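Local coordinates for protein alanine dehydrogenase/pyridine nucleotide transhydrogenase (Mycobacterium smegmatis str. MC2 155, PDB 3P2Y) that probably takes part in NADH/NADP transhydrogenation coupled to proton pumping across the membrane, as the alpha-1 subunit of a pyridine nucleotide transhydrogenase, at residues A[47-50]-A[54-57]; A[105-110]-A[352-357]; A[110-115]-A[372-377]; A[130-135]-A[362-367]. All blocks are in the same frame, centred on the assembly; numbering follows the deposited sequence. Where two conformers were deposited one is given.

Contact 1 of 4, residues A[47-50]-A[54-57]; sequences KLSA and EVVV
This is a small, buried apolar contact with one water beside it, where L48 and S49 on the last turn of helix 42-50 meet V55 at the start of strand 54-57. The leucine does its touching low on the side chain: L48 CB lies 4.1 Å from V55 CG2, and the side chain also packs on L40 and L53. On the other side V55 turns a single methyl to the helix. With CG1 anti to the backbone N (chi1 -177°), CG2 falls on the nitrogen side of the residue, and there it also comes 4.4 Å from S49 OG. The two elements belong to a beta-alpha-beta unit, strand 24-27, helix 42-50 and strand 54-57, in which the chain comes off the helix through a loop of three residues and enters the parallel sheet next to the strand it left. V55 pairs through its backbone with T78, and V56 pairs with I25 and V27 on the opposite flank. A water beside the methyl contact links the serine hydroxyl to the strand backbone: it donates to S49 OG at 2.8 Å and accepts a weak bond from V55 N at 3.1 Å. The serine hydroxyl has its main partner in A75 O, one residue before G76, a calcium-binding position, and a bound calcium ion lies about 4 Å from the S49 side chain.

Contact 2 of 4, residues A[105-110]-A[352-357]; sequences GSVLIG and DLLLTD. With CA (calcium ion), chain D.
L354, the last residue of helix 336-354, reaches from its helix to V107 and I109 on strand 107-110, and the path of its side chain explains the contact. From CB, which points at the strand, CG is placed anti to the carbonyl carbon and beside the backbone N (chi1 -49°), and the chain then forks. One branch, CD1, does all the touching of strand 107-110: L354 CD1 lies 3.9 Å from I109 CD1, the two side chains meeting tip to tip, and 4.2 Å from V107 CG1. Both methyls, CD1 and CD2, also lie against the ring of F132 on the next strand. V107 and I109 are two apart on their strand, so both face the helix, and the leucine methyl sits against the pair. The strand is part of the parallel, Rossmann-like sheet of the N-terminal domain; the helix comes from some 240 residues further on, when the chain returns from the second domain to pack on the first. Carbonyls before and after this leucine, at the end of the helix, bind a calcium ion. The ion is held by D352 O at 2.3 Å and L355 O at 2.5 Å, together with two waters, and one of these waters donates to L353 O at 3.0 Å. Backbone carbonyls at a helix C-terminus would suit a cation. The D352 carboxylate is used elsewhere, OD1 making a salt bridge with R51.

Contact 3 of 4, residues A[110-115]-A[372-377]; sequences GFLAPR and SCITRT
The C-terminal tail of the chain, just after helix 367-372, packs here against the loop that leads from strand 107-110 of the parallel sheet toward helix 118-126, with I374 set against L112 and P114. Edge strand 130-133 lies next to both: the backbones of S372 and I374 bond to A133 and A131, so the tail runs along the outer side of the Rossmann-like sheet, and L112 also touches A131. I374 and L112 cross obliquely. The isoleucine has CG1 in the crowded position between its own backbone N and carbonyl carbon (chi1 63°), and this turns its CD1 methyl onto the leucine. There I374 CD1 lies 3.7 Å from L112 CD1 and 3.8 Å from L112 CB, lodged against both the root and one end of that side chain; I374 CG1 is 4.2 Å from L112 CD1. The loop is shaped by A113, whose backbone takes left-handed angles (phi 49°, psi 52°) and directs its own methyl away from the tail, while L112 and P114 before and after it face I374. The carboxylate of E135 helps to hold this bend, OE1 bonded to L112 N and OE2 to A113 N. Beyond I374, the hydroxyl of T375 is bonded to A131 N, and A121 of helix 118-126 also touches the isoleucine. The second branch of I374 serves the proline: I374 CG2 approaches P114 CB at 4.3 Å, a looser touch near the surface than that with L112.

Contact 4 of 4, residues A[130-135]-A[362-367]; sequences TAFAME and PDFTDE
F132 and F364 meet with their rings turned only slightly against each other, the planes about 13° apart, yet they do not stack. The ring centres are displaced mainly alongside one another, and the closest approach, F132 CE1 to F364 CE1 at 4.3 Å, is oblique. P362 meets the far end of the F132 ring: F132 CZ lies 4.1 Å from both P362 CB and P362 CG, with the proline aslant to it. T130 and F364 reach toward each other from opposite sides of the contact. T130 CG2 is anti to the backbone N, the hydroxyl taking the place beside that nitrogen, and this sets the methyl near the plane of the F364 ring, at its edge, 4.1 Å from F364 CZ. Strand 130-133 is the last strand of the parallel sheet, and T130 and F132 present one side of it to the segment leading into helix 367-372; V369 of that helix packs on F132, P362 and F364. The ring of F364 is carried by a type I turn from D363 to D366, closed by D366 N to D363 O at 3.0 Å. Within it D363 OD1 takes two donors from one face of its carboxylate: T365 OG1 at 2.7 Å, and T365 N at 2.9 Å from above the plane, an Asx turn. D366 then N-caps the helix through I368 N. No hydrogen bond joins the two segments, so their hold is dispersive, while the polar bonds that shape the turn, and the cation-pi contact of R376 with F364, probably fix where that ring stands.

How the contacts relate
Contacts 1 and 2 are buried, 3 and 4 partly open to solvent, and none has a direct hydrogen bond between its segments. Contact 1 is local, a helix and strand of one beta-alpha-beta unit; the others bring distant C-terminal residues back to the first domain's sheet or, in contact 3, the loop that leaves it. Contacts 2 and 4 use neighbouring strands, joined by L108 O to F132 N at 2.8 Å. Contact 3 continues from contact 2 at G110 and is tied to contact 4 through E135. Aliphatic carbons meet in contacts 1 to 3, whereas in contact 4 aromatic rings take part; calcium lies near contacts 1 and 2, while contact 3 lies away from the annotated sites.

Contact 1 of 4, residues A[47-50]-A[54-57]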
loop_
_atom_site.group_PDB
_atom_site.type_symbol
_atom_site.label_atom_id
_atom_site.label_comp_id
_atom_site.label_asym_id
_atom_site.label_seq_id
_atom_site.Cartn_x
_atom_site.Cartn_y
_atom_site.Cartn_z
ATOM N N LYS A 47 -22.535 -23.161 -0.434
ATOM C CA LYS A 47 -22.217 -24.567 -0.729
ATOM C C LYS A 47 -22.641 -25.529 0.379
ATOM O O LYS A 47 -23.171 -26.613 0.089
ATOM C CB LYS A 47 -20.719 -24.735 -0.996
ATOM C CG LYS A 47 -20.179 -23.846 -2.128
ATOM C CD LYS A 47 -20.541 -24.342 -3.506
ATOM C CE LYS A 47 -19.711 -23.612 -4.569
ATOM N NZ LYS A 47 -18.254 -23.528 -4.171
ATOM N N LEU A 48 -22.405 -25.153 1.637
ATOM C CA LEU A 48 -22.827 -26.004 2.765
ATOM C C LEU A 48 -24.352 -26.114 2.835
ATOM O O LEU A 48 -24.887 -27.215 3.035
ATOM C CB LEU A 48 -22.279 -25.493 4.102
ATOM C CG LEU A 48 -20.744 -25.388 4.170
ATOM C CD1 LEU A 48 -20.390 -24.685 5.431
ATOM C CD2 LEU A 48 -20.065 -26.785 4.097
ATOM N N SER A 49 -25.041 -24.987 2.659
ATOM C CA SER A 49 -26.504 -24.986 2.630
ATOM C C SER A 49 -27.041 -25.894 1.533
ATOM O O SER A 49 -27.995 -26.650 1.760
ATOM C CB SER A 49 -27.051 -23.578 2.411
ATOM O OG SER A 49 -26.792 -22.780 3.550
ATOM N N ALA A 50 -26.429 -25.794 0.352
ATOM C CA ALA A 50 -26.824 -26.592 -0.818
ATOM C C ALA A 50 -26.696 -28.096 -0.570
ATOM O O ALA A 50 -27.423 -28.909 -1.179
ATOM C CB ALA A 50 -26.002 -26.180 -2.039
ATOM N N GLU A 54 -27.245 -27.107 8.077
ATOM C CA GLU A 54 -27.770 -25.831 8.593
ATOM C C GLU A 54 -26.583 -24.987 9.053
ATOM O O GLU A 54 -25.622 -25.517 9.623
ATOM C CB GLU A 54 -28.733 -26.062 9.755
ATOM N N VAL A 55 -26.618 -23.690 8.753
ATOM C CA VAL A 55 -25.511 -22.812 9.146
ATOM C C VAL A 55 -26.164 -21.668 9.912
ATOM O O VAL A 55 -27.161 -21.088 9.433
ATOM C CB VAL A 55 -24.739 -22.266 7.930
ATOM C CG1 VAL A 55 -23.535 -21.418 8.389
ATOM C CG2 VAL A 55 -24.225 -23.438 7.053
ATOM N N VAL A 56 -25.618 -21.387 11.090
ATOM C CA VAL A 56 -26.003 -20.214 11.882
ATOM C C VAL A 56 -24.801 -19.284 11.976
ATOM O O VAL A 56 -23.710 -19.705 12.380
ATOM C CB VAL A 56 -26.581 -20.579 13.271
ATOM C CG1 VAL A 56 -25.616 -21.461 14.076
ATOM C CG2 VAL A 56 -26.946 -19.300 14.048
ATOM N N VAL A 57 -25.008 -18.031 11.603
ATOM C CA VAL A 57 -23.926 -17.029 11.593
ATOM C C VAL A 57 -24.286 -15.950 12.593
ATOM O O VAL A 57 -25.417 -15.467 12.612
ATOM C CB VAL A 57 -23.751 -16.414 10.199
ATOM C CG1 VAL A 57 -22.584 -15.413 10.170
ATOM C CG2 VAL A 57 -23.496 -17.558 9.164
HETATM O O HOH W 1 -27.956 -23.531 5.960
#

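Contact 2 of 4, residues A[105-110]-A[352-357]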
loop_
_atom_site.group_PDB
_atom_site.type_symbol
_atom_site.label_atom_id
_atom_site.label_comp_id
_atom_site.label_asym_id
_atom_site.label_seq_id
_atom_site.Cartn_x
_atom_site.Cartn_y
_atom_site.Cartn_z
ATOM N N GLY A 105 -20.017 -32.375 23.664
ATOM C CA GLY A 105 -20.235 -33.227 22.503
ATOM C C GLY A 105 -20.071 -32.546 21.157
ATOM O O GLY A 105 -20.172 -33.205 20.112
ATOM N N SER A 106 -19.805 -31.236 21.177
ATOM C CA SER A 106 -19.576 -30.481 19.941
ATOM C C SER A 106 -18.154 -30.643 19.411
ATOM O O SER A 106 -17.303 -31.223 20.068
ATOM C CB SER A 106 -19.861 -28.992 20.163
ATOM O OG SER A 106 -18.992 -28.436 21.156
ATOM N N VAL A 107 -17.926 -30.101 18.211
ATOM C CA VAL A 107 -16.604 -30.030 17.591
ATOM C C VAL A 107 -16.277 -28.550 17.407
ATOM O O VAL A 107 -17.161 -27.757 17.097
ATOM C CB VAL A 107 -16.610 -30.771 16.228
ATOM C CG1 VAL A 107 -15.382 -30.416 15.331
ATOM C CG2 VAL A 107 -16.662 -32.306 16.434
ATOM N N LEU A 108 -15.011 -28.193 17.616
ATOM C CA LEU A 108 -14.531 -26.839 17.341
ATOM C C LEU A 108 -13.380 -26.957 16.361
ATOM O O LEU A 108 -12.504 -27.823 16.530
ATOM C CB LEU A 108 -14.020 -26.182 18.629
ATOM C CG LEU A 108 -13.348 -24.803 18.464
ATOM C CD1 LEU A 108 -14.347 -23.702 18.055
ATOM C CD2 LEU A 108 -12.629 -24.414 19.792
ATOM N N ILE A 109 -13.388 -26.103 15.340
ATOM C CA ILE A 109 -12.300 -26.070 14.348
ATOM C C ILE A 109 -11.843 -24.638 14.282
ATOM O O ILE A 109 -12.678 -23.746 14.128
ATOM C CB ILE A 109 -12.782 -26.477 12.934
ATOM C CG1 ILE A 109 -13.215 -27.960 12.924
ATOM C CG2 ILE A 109 -11.650 -26.229 11.878
ATOM C CD1 ILE A 109 -13.966 -28.411 11.633
ATOM N N GLY A 110 -10.523 -24.414 14.368
ATOM C CA GLY A 110 -9.989 -23.043 14.209
ATOM C C GLY A 110 -8.486 -23.032 14.435
ATOM O O GLY A 110 -7.891 -24.091 14.630
ATOM N N ASP A 352 -15.224 -31.676 5.842
ATOM C CA ASP A 352 -15.736 -32.729 4.954
ATOM C C ASP A 352 -15.201 -34.106 5.350
ATOM O O ASP A 352 -15.885 -35.121 5.114
ATOM C CB ASP A 352 -15.410 -32.460 3.468
ATOM C CG ASP A 352 -16.264 -31.339 2.854
ATOM O OD1 ASP A 352 -17.282 -30.913 3.449
ATOM O OD2 ASP A 352 -15.899 -30.877 1.758
ATOM N N LEU A 353 -13.995 -34.158 5.930
ATOM C CA LEU A 353 -13.473 -35.422 6.470
ATOM C C LEU A 353 -14.296 -35.893 7.637
ATOM O O LEU A 353 -14.509 -37.109 7.807
ATOM C CB LEU A 353 -12.025 -35.299 6.957
ATOM C CG LEU A 353 -10.909 -35.067 5.954
ATOM C CD1 LEU A 353 -9.567 -35.252 6.661
ATOM C CD2 LEU A 353 -11.016 -36.028 4.761
ATOM N N LEU A 354 -14.734 -34.940 8.459
ATOM C CA LEU A 354 -15.419 -35.244 9.709
ATOM C C LEU A 354 -16.884 -35.576 9.518
ATOM O O LEU A 354 -17.497 -36.178 10.405
ATOM C CB LEU A 354 -15.307 -34.084 10.680
ATOM C CG LEU A 354 -13.910 -33.500 10.885
ATOM C CD1 LEU A 354 -14.038 -32.340 11.818
ATOM C CD2 LEU A 354 -12.900 -34.527 11.435
ATOM N N LEU A 355 -17.457 -35.171 8.390
ATOM C CA LEU A 355 -18.884 -35.404 8.159
ATOM C C LEU A 355 -19.113 -36.711 7.413
ATOM O O LEU A 355 -18.371 -37.051 6.508
ATOM C CB LEU A 355 -19.511 -34.247 7.366
ATOM C CG LEU A 355 -19.516 -32.860 8.003
ATOM C CD1 LEU A 355 -19.982 -31.825 6.976
ATOM C CD2 LEU A 355 -20.367 -32.808 9.273
ATOM N N THR A 356 -20.144 -37.435 7.827
ATOM C CA THR A 356 -20.654 -38.580 7.084
ATOM C C THR A 356 -22.145 -38.303 6.871
ATOM O O THR A 356 -22.657 -37.261 7.297
ATOM C CB THR A 356 -20.432 -39.911 7.871
ATOM O OG1 THR A 356 -21.169 -39.877 9.093
ATOM C CG2 THR A 356 -18.945 -40.132 8.198
ATOM N N ASP A 357 -22.861 -39.214 6.210
ATOM C CA ASP A 357 -24.310 -39.062 6.087
ATOM C C ASP A 357 -24.955 -39.032 7.482
ATOM O O ASP A 357 -25.998 -38.398 7.666
ATOM C CB ASP A 357 -24.921 -40.170 5.214
HETATM CA CA CA D . -17.203 -36.869 4.343
HETATM O O HOH W 2 -15.590 -38.357 5.284
HETATM O O HOH W 3 -18.687 -35.236 3.788
#

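Contact 3 of 4, residues A[110-115]-A[372-377]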
loop_
_atom_site.group_PDB
_atom_site.type_symbol
_atom_site.label_atom_id
_atom_site.label_comp_id
_atom_site.label_asym_id
_atom_site.label_seq_id
_atom_site.Cartn_x
_atom_site.Cartn_y
_atom_site.Cartn_z
ATOM N N GLY A 110 -10.523 -24.414 14.368
ATOM C CA GLY A 110 -9.989 -23.043 14.209
ATOM C C GLY A 110 -8.486 -23.032 14.435
ATOM O O GLY A 110 -7.891 -24.091 14.630
ATOM N N PHE A 111 -7.874 -21.853 14.447
ATOM C CA PHE A 111 -6.501 -21.761 14.940
ATOM C C PHE A 111 -6.616 -21.858 16.449
ATOM O O PHE A 111 -7.329 -21.070 17.058
ATOM C CB PHE A 111 -5.829 -20.439 14.574
ATOM C CG PHE A 111 -5.470 -20.314 13.117
ATOM C CD1 PHE A 111 -4.583 -21.202 12.516
ATOM C CD2 PHE A 111 -5.995 -19.275 12.344
ATOM C CE1 PHE A 111 -4.223 -21.064 11.160
ATOM C CE2 PHE A 111 -5.663 -19.137 11.005
ATOM C CZ PHE A 111 -4.769 -20.047 10.388
ATOM N N LEU A 112 -5.962 -22.860 17.037
ATOM C CA LEU A 112 -6.064 -23.094 18.474
ATOM C C LEU A 112 -4.751 -22.963 19.224
ATOM O O LEU A 112 -4.676 -23.379 20.381
ATOM C CB LEU A 112 -6.711 -24.472 18.782
ATOM C CG LEU A 112 -8.101 -24.678 18.180
ATOM C CD1 LEU A 112 -8.633 -26.121 18.401
ATOM C CD2 LEU A 112 -9.098 -23.670 18.735
ATOM N N ALA A 113 -3.716 -22.428 18.578
ATOM C CA ALA A 113 -2.433 -22.123 19.224
ATOM C C ALA A 113 -1.864 -23.283 20.071
ATOM O O ALA A 113 -1.550 -23.089 21.252
ATOM C CB ALA A 113 -2.566 -20.837 20.078
ATOM N N PRO A 114 -1.749 -24.491 19.481
ATOM C CA PRO A 114 -1.364 -25.660 20.291
ATOM C C PRO A 114 0.002 -25.486 20.982
ATOM O O PRO A 114 0.195 -25.976 22.089
ATOM C CB PRO A 114 -1.355 -26.822 19.270
ATOM C CG PRO A 114 -1.218 -26.167 17.936
ATOM C CD PRO A 114 -1.981 -24.862 18.074
ATOM N N ARG A 115 0.923 -24.761 20.362
ATOM C CA ARG A 115 2.231 -24.533 20.983
ATOM C C ARG A 115 2.200 -23.485 22.096
ATOM O O ARG A 115 2.766 -23.693 23.170
ATOM C CB ARG A 115 3.257 -24.124 19.929
ATOM C CG ARG A 115 3.235 -24.971 18.678
ATOM C CD ARG A 115 4.200 -26.103 18.779
ATOM N NE ARG A 115 4.431 -26.726 17.478
ATOM C CZ ARG A 115 5.554 -27.347 17.138
ATOM N NH1 ARG A 115 6.574 -27.409 17.990
ATOM N NH2 ARG A 115 5.662 -27.899 15.938
ATOM N N SER A 372 -4.464 -33.444 13.884
ATOM C CA SER A 372 -4.977 -32.090 14.164
ATOM C C SER A 372 -5.834 -31.982 15.436
ATOM O O SER A 372 -6.065 -30.875 15.920
ATOM C CB SER A 372 -5.735 -31.512 12.964
ATOM O OG SER A 372 -6.904 -32.265 12.666
ATOM N N CYS A 373 -6.317 -33.108 15.962
ATOM C CA CYS A 373 -7.190 -33.070 17.147
ATOM C C CYS A 373 -6.317 -32.844 18.368
ATOM O O CYS A 373 -5.388 -33.632 18.610
ATOM C CB CYS A 373 -7.941 -34.393 17.296
ATOM S SG CYS A 373 -9.073 -34.372 18.691
ATOM N N ILE A 374 -6.597 -31.799 19.131
ATOM C CA ILE A 374 -5.767 -31.470 20.282
ATOM C C ILE A 374 -6.351 -31.974 21.599
ATOM O O ILE A 374 -5.725 -31.831 22.655
ATOM C CB ILE A 374 -5.467 -29.947 20.383
ATOM C CG1 ILE A 374 -6.754 -29.123 20.598
ATOM C CG2 ILE A 374 -4.666 -29.516 19.140
ATOM C CD1 ILE A 374 -6.487 -27.623 20.976
ATOM N N THR A 375 -7.534 -32.565 21.533
ATOM C CA THR A 375 -8.256 -32.916 22.772
ATOM C C THR A 375 -8.237 -34.416 23.038
ATOM O O THR A 375 -8.759 -34.866 24.061
ATOM C CB THR A 375 -9.726 -32.466 22.717
ATOM O OG1 THR A 375 -10.272 -32.831 21.447
ATOM C CG2 THR A 375 -9.839 -30.952 22.892
ATOM N N ARG A 376 -7.690 -35.184 22.100
ATOM C CA ARG A 376 -7.715 -36.650 22.205
ATOM C C ARG A 376 -6.576 -37.115 23.115
ATOM O O ARG A 376 -5.420 -36.689 22.941
ATOM C CB ARG A 376 -7.633 -37.287 20.811
ATOM C CG ARG A 376 -7.902 -38.796 20.763
ATOM C CD ARG A 376 -7.809 -39.343 19.333
ATOM N NE ARG A 376 -7.715 -40.806 19.304
ATOM C CZ ARG A 376 -8.748 -41.634 19.454
ATOM N NH1 ARG A 376 -9.979 -41.157 19.642
ATOM N NH2 ARG A 376 -8.553 -42.950 19.416
ATOM N N THR A 377 -6.905 -37.983 24.076
ATOM C CA THR A 377 -5.946 -38.461 25.081
ATOM C C THR A 377 -5.984 -39.982 25.225
ATOM O O THR A 377 -6.017 -40.715 24.224
ATOM C CB THR A 377 -6.209 -37.819 26.465
#

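Contact 4 of 4, residues A[130-135]-A[362-367]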
loop_
_atom_site.group_PDB
_atom_site.type_symbol
_atom_site.label_atom_id
_atom_site.label_comp_id
_atom_site.label_asym_id
_atom_site.label_seq_id
_atom_site.Cartn_x
_atom_site.Cartn_y
_atom_site.Cartn_z
ATOM N N THR A 130 -14.541 -31.685 21.132
ATOM C CA THR A 130 -13.507 -32.330 20.319
ATOM C C THR A 130 -13.014 -31.242 19.397
ATOM O O THR A 130 -13.789 -30.755 18.580
ATOM C CB THR A 130 -14.100 -33.496 19.500
ATOM O OG1 THR A 130 -14.594 -34.500 20.417
ATOM C CG2 THR A 130 -13.054 -34.118 18.612
ATOM N N ALA A 131 -11.738 -30.882 19.521
ATOM C CA ALA A 131 -11.237 -29.643 18.894
ATOM C C ALA A 131 -10.077 -29.921 17.968
ATOM O O ALA A 131 -9.166 -30.683 18.312
ATOM C CB ALA A 131 -10.800 -28.656 19.962
ATOM N N PHE A 132 -10.090 -29.264 16.805
ATOM C CA PHE A 132 -9.079 -29.509 15.777
ATOM C C PHE A 132 -8.373 -28.204 15.517
ATOM O O PHE A 132 -9.027 -27.230 15.190
ATOM C CB PHE A 132 -9.721 -30.033 14.491
ATOM C CG PHE A 132 -10.433 -31.360 14.678
ATOM C CD1 PHE A 132 -9.739 -32.552 14.486
ATOM C CD2 PHE A 132 -11.763 -31.406 15.103
ATOM C CE1 PHE A 132 -10.380 -33.795 14.673
ATOM C CE2 PHE A 132 -12.413 -32.640 15.323
ATOM C CZ PHE A 132 -11.709 -33.831 15.090
ATOM N N ALA A 133 -7.055 -28.191 15.698
ATOM C CA ALA A 133 -6.218 -26.985 15.476
ATOM C C ALA A 133 -5.757 -26.938 14.016
ATOM O O ALA A 133 -5.082 -27.870 13.519
ATOM C CB ALA A 133 -4.987 -27.013 16.397
ATOM N N MET A 134 -6.085 -25.854 13.327
ATOM C CA MET A 134 -5.687 -25.747 11.929
ATOM C C MET A 134 -4.155 -25.697 11.796
ATOM O O MET A 134 -3.613 -26.142 10.787
ATOM C CB MET A 134 -6.361 -24.540 11.268
ATOM C CG MET A 134 -7.914 -24.670 11.148
ATOM S SD MET A 134 -8.447 -26.133 10.191
ATOM C CE MET A 134 -7.894 -25.650 8.527
ATOM N N GLU A 135 -3.460 -25.205 12.820
ATOM C CA GLU A 135 -1.990 -25.192 12.791
ATOM C C GLU A 135 -1.407 -26.603 12.774
ATOM O O GLU A 135 -0.238 -26.786 12.389
ATOM C CB GLU A 135 -1.408 -24.457 14.023
ATOM C CG GLU A 135 -1.879 -23.017 14.233
ATOM C CD GLU A 135 -3.042 -22.913 15.235
ATOM O OE1 GLU A 135 -3.908 -23.817 15.271
ATOM O OE2 GLU A 135 -3.117 -21.891 15.948
ATOM N N PRO A 362 -15.866 -38.075 13.329
ATOM C CA PRO A 362 -14.429 -38.087 13.021
ATOM C C PRO A 362 -13.825 -39.490 13.063
ATOM O O PRO A 362 -14.049 -40.236 14.028
ATOM C CB PRO A 362 -13.814 -37.219 14.128
ATOM C CG PRO A 362 -14.957 -36.365 14.649
ATOM C CD PRO A 362 -16.183 -37.244 14.510
ATOM N N ASP A 363 -13.072 -39.837 12.025
ATOM C CA ASP A 363 -12.418 -41.144 11.956
ATOM C C ASP A 363 -10.989 -40.970 12.413
ATOM O O ASP A 363 -10.167 -40.449 11.675
ATOM C CB ASP A 363 -12.461 -41.688 10.527
ATOM C CG ASP A 363 -11.711 -43.011 10.379
ATOM O OD1 ASP A 363 -11.138 -43.510 11.368
ATOM O OD2 ASP A 363 -11.694 -43.547 9.255
ATOM N N PHE A 364 -10.688 -41.404 13.633
ATOM C CA PHE A 364 -9.367 -41.165 14.197
ATOM C C PHE A 364 -8.245 -42.046 13.654
ATOM O O PHE A 364 -7.090 -41.888 14.047
ATOM C CB PHE A 364 -9.410 -41.144 15.729
ATOM C CG PHE A 364 -10.097 -39.933 16.281
ATOM C CD1 PHE A 364 -9.435 -38.704 16.314
ATOM C CD2 PHE A 364 -11.409 -40.008 16.738
ATOM C CE1 PHE A 364 -10.072 -37.565 16.805
ATOM C CE2 PHE A 364 -12.055 -38.874 17.239
ATOM C CZ PHE A 364 -11.374 -37.644 17.262
ATOM N N THR A 365 -8.577 -42.927 12.707
ATOM C CA THR A 365 -7.573 -43.708 11.984
ATOM C C THR A 365 -7.069 -42.922 10.799
ATOM O O THR A 365 -6.084 -43.284 10.164
ATOM C CB THR A 365 -8.106 -45.086 11.524
ATOM O OG1 THR A 365 -9.076 -44.921 10.477
ATOM C CG2 THR A 365 -8.726 -45.823 12.694
ATOM N N ASP A 366 -7.758 -41.829 10.504
ATOM C CA ASP A 366 -7.303 -40.916 9.466
ATOM C C ASP A 366 -6.260 -39.988 10.099
ATOM O O ASP A 366 -6.566 -39.257 11.044
ATOM C CB ASP A 366 -8.496 -40.139 8.919
ATOM C CG ASP A 366 -8.105 -39.151 7.807
ATOM O OD1 ASP A 366 -7.013 -38.541 7.899
ATOM O OD2 ASP A 366 -8.922 -38.986 6.867
ATOM N N GLU A 367 -5.046 -40.039 9.542
ATOM C CA GLU A 367 -3.878 -39.306 10.021
ATOM C C GLU A 367 -4.114 -37.791 10.211
ATOM O O GLU A 367 -3.562 -37.160 11.104
ATOM C CB GLU A 367 -2.734 -39.542 9.030
ATOM C CG GLU A 367 -3.113 -39.289 7.547
ATOM C CD GLU A 367 -3.558 -40.527 6.753
ATOM O OE1 GLU A 367 -3.460 -40.446 5.508
ATOM O OE2 GLU A 367 -4.006 -41.550 7.345
#